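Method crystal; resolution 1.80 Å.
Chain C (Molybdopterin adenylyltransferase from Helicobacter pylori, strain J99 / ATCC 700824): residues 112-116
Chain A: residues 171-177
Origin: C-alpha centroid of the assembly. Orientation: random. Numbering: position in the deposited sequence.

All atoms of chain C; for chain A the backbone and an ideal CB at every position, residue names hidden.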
# COMPACT_ATOMS: atom_id res chain seq x y z
N TYR C 112 17.17 7.32 3.81
CA TYR C 112 18.18 7.16 4.84
C TYR C 112 18.62 5.70 4.99
O TYR C 112 19.79 5.37 4.77
CB TYR C 112 17.67 7.68 6.18
CG TYR C 112 17.34 9.16 6.19
CD1 TYR C 112 18.33 10.11 5.95
CD2 TYR C 112 16.05 9.60 6.43
CE1 TYR C 112 18.04 11.46 5.96
CE2 TYR C 112 15.75 10.95 6.44
CZ TYR C 112 16.74 11.88 6.20
OH TYR C 112 16.45 13.22 6.21
N VAL C 113 17.68 4.83 5.35
CA VAL C 113 18.02 3.45 5.70
C VAL C 113 17.21 2.43 4.89
O VAL C 113 16.02 2.60 4.69
CB VAL C 113 17.82 3.20 7.21
CG1 VAL C 113 18.74 4.11 8.02
CG2 VAL C 113 16.38 3.43 7.62
N PRO C 114 17.88 1.37 4.42
CA PRO C 114 17.22 0.32 3.63
C PRO C 114 16.11 -0.39 4.41
O PRO C 114 15.15 -0.89 3.82
CB PRO C 114 18.36 -0.65 3.30
CG PRO C 114 19.60 0.18 3.40
CD PRO C 114 19.34 1.18 4.48
N THR C 115 16.24 -0.41 5.73
CA THR C 115 15.29 -1.15 6.56
C THR C 115 13.98 -0.39 6.77
O THR C 115 13.09 -0.84 7.50
CB THR C 115 15.93 -1.50 7.91
OG1 THR C 115 16.63 -0.36 8.42
CG2 THR C 115 16.92 -2.64 7.73
N ALA C 116 13.86 0.76 6.11
CA ALA C 116 12.61 1.52 6.11
C ALA C 116 11.43 0.68 5.64
O ALA C 116 10.29 0.90 6.07
CB ALA C 116 12.75 2.76 5.25
N UNK A 171 26.42 -7.31 -2.05
CA UNK A 171 25.18 -6.64 -1.65
C UNK A 171 25.45 -5.88 -0.35
O UNK A 171 26.31 -6.28 0.44
CB UNK A 171 24.04 -7.64 -1.48
N UNK A 172 24.75 -4.77 -0.14
CA UNK A 172 25.04 -3.95 1.03
C UNK A 172 24.55 -4.61 2.31
O UNK A 172 23.45 -5.18 2.37
CB UNK A 172 24.40 -2.57 0.88
N UNK A 173 25.39 -4.56 3.34
CA UNK A 173 24.99 -5.02 4.65
C UNK A 173 24.51 -3.83 5.45
O UNK A 173 25.20 -2.81 5.51
CB UNK A 173 26.14 -5.74 5.36
N UNK A 174 23.34 -3.94 6.06
CA UNK A 174 22.86 -2.86 6.93
C UNK A 174 22.01 -3.34 8.09
O UNK A 174 20.93 -3.91 7.91
CB UNK A 174 22.05 -1.85 6.11
N UNK A 175 22.51 -3.08 9.29
CA UNK A 175 21.74 -3.28 10.51
C UNK A 175 21.84 -2.00 11.33
O UNK A 175 22.93 -1.54 11.63
CB UNK A 175 22.24 -4.49 11.30
N UNK A 176 20.69 -1.41 11.68
CA UNK A 176 20.69 -0.11 12.37
C UNK A 176 21.28 -0.18 13.77
O UNK A 176 21.46 -1.27 14.32
CB UNK A 176 19.26 0.44 12.45
N UNK A 177 21.56 0.99 14.34
CA UNK A 177 22.13 1.10 15.68
C UNK A 177 21.19 0.56 16.75
O UNK A 177 20.10 1.10 16.95
CB UNK A 177 22.48 2.56 15.98

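Chain A passes the short 3-10 segment of chain C and the residues before it in an extended conformation without regular secondary structure, and the approach is closest at position 174, whose CA lies 7.3 Å from the CA of C:Pro114. Position 171 has an extended backbone, and its ideal CB finds nothing of chain C within 5.5 Å. The residue is A:Ile171, which makes no contact here.

At position 172 CA-to-CB points toward chain C, but the ideal CB is still beyond 5.5 Å from any of its atoms. A short side chain would stop before the contact; a longer, flexible one, polar or aliphatic, could reach the ring of C:Pro114, which offers carbon and no hydrogen-bonding group. The deposited residue is A:Gln172. With chi1 in p and chi2 in t it extends far enough to bring A:Gln172 NE2 to 3.4 Å from C:Pro114 CG, a packing contact that leaves the amide without a hydrogen bond to this stretch.

Position 173 is out of reach, its ideal CB clear of chain C, and many residues would serve; it is A:Ala173.

Position 174 is the most constrained. Its backbone is extended (phi/psi -147/118), CA-to-CB points toward chain C, and the ideal CB lies 4.2 Å from C:Pro114 CG and 5.4 Å from C:Thr115 CG2. Beyond it lie the proline ring, C:Val113 CG1 and the C:Thr115 hydroxyl, a largely apolar surface suited to leucine, methionine or an aromatic residue. The residue is A:Phe174, with chi1 at 179° (t). C:Pro114 CD sits over one face of the A:Phe174 ring, 3.9 Å from its centroid and 20° off the normal, a CH-pi contact in which the C-H groups of CD, polarized by the adjacent ring nitrogen, meet the aromatic electrons. C:Val113 CG1 adds apolar packing at 3.4 Å from A:Phe174 CZ. At the ring edge, C:Thr115 OG1 comes within 3.2 Å of A:Phe174 CE2, near the ring plane, where the oxygen meets the rim of C-H groups.

At position 175 CA-to-CB points away, so chain C permits a long or polar side chain. A:Arg175 occupies it, its guanidinium hydrogen-bonded elsewhere in the structure.

Position 176 turns toward chain C again, its ideal CB 4.9 Å from C:Thr115 OG1. A phi of -67° with psi of 167° admits proline, though a small residue, apolar or polar, would also suit. A:Pro176 makes a loose contact, A:Pro176 CD lying 4.3 Å from C:Thr115 OG1.

Position 177 is out of reach and unconstrained by chain C; A:Lys177 is poorly ordered.

Chain A 171-177: IQAFRPK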
# COMPACT_ATOMS: atom_id res chain seq x y z
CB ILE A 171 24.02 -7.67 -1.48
CG1 ILE A 171 22.65 -6.98 -1.47
CG2 ILE A 171 24.21 -8.54 -0.25
CD1 ILE A 171 22.15 -6.61 -2.86
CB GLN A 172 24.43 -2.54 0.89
CG GLN A 172 22.95 -2.43 1.18
CD GLN A 172 22.51 -1.00 1.49
OE1 GLN A 172 23.04 -0.36 2.39
NE2 GLN A 172 21.53 -0.51 0.74
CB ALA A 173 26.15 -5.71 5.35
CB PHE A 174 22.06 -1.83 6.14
CG PHE A 174 21.53 -0.72 7.01
CD1 PHE A 174 22.36 0.32 7.40
CD2 PHE A 174 20.22 -0.73 7.46
CE1 PHE A 174 21.89 1.33 8.21
CE2 PHE A 174 19.75 0.28 8.27
CZ PHE A 174 20.59 1.31 8.65
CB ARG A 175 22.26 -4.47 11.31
CG ARG A 175 21.93 -5.84 10.72
CD ARG A 175 22.62 -6.92 11.55
NE ARG A 175 22.05 -8.26 11.39
CZ ARG A 175 22.53 -9.19 10.57
NH1 ARG A 175 23.58 -8.93 9.81
NH2 ARG A 175 21.96 -10.38 10.51
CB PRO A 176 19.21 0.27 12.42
CG PRO A 176 18.49 -1.01 12.34
CD PRO A 176 19.32 -1.91 11.46
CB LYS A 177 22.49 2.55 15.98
CG LYS A 177 23.89 2.75 16.52
CD LYS A 177 24.94 2.39 15.48
CE LYS A 177 26.33 2.75 15.96
NZ LYS A 177 27.38 2.34 14.98
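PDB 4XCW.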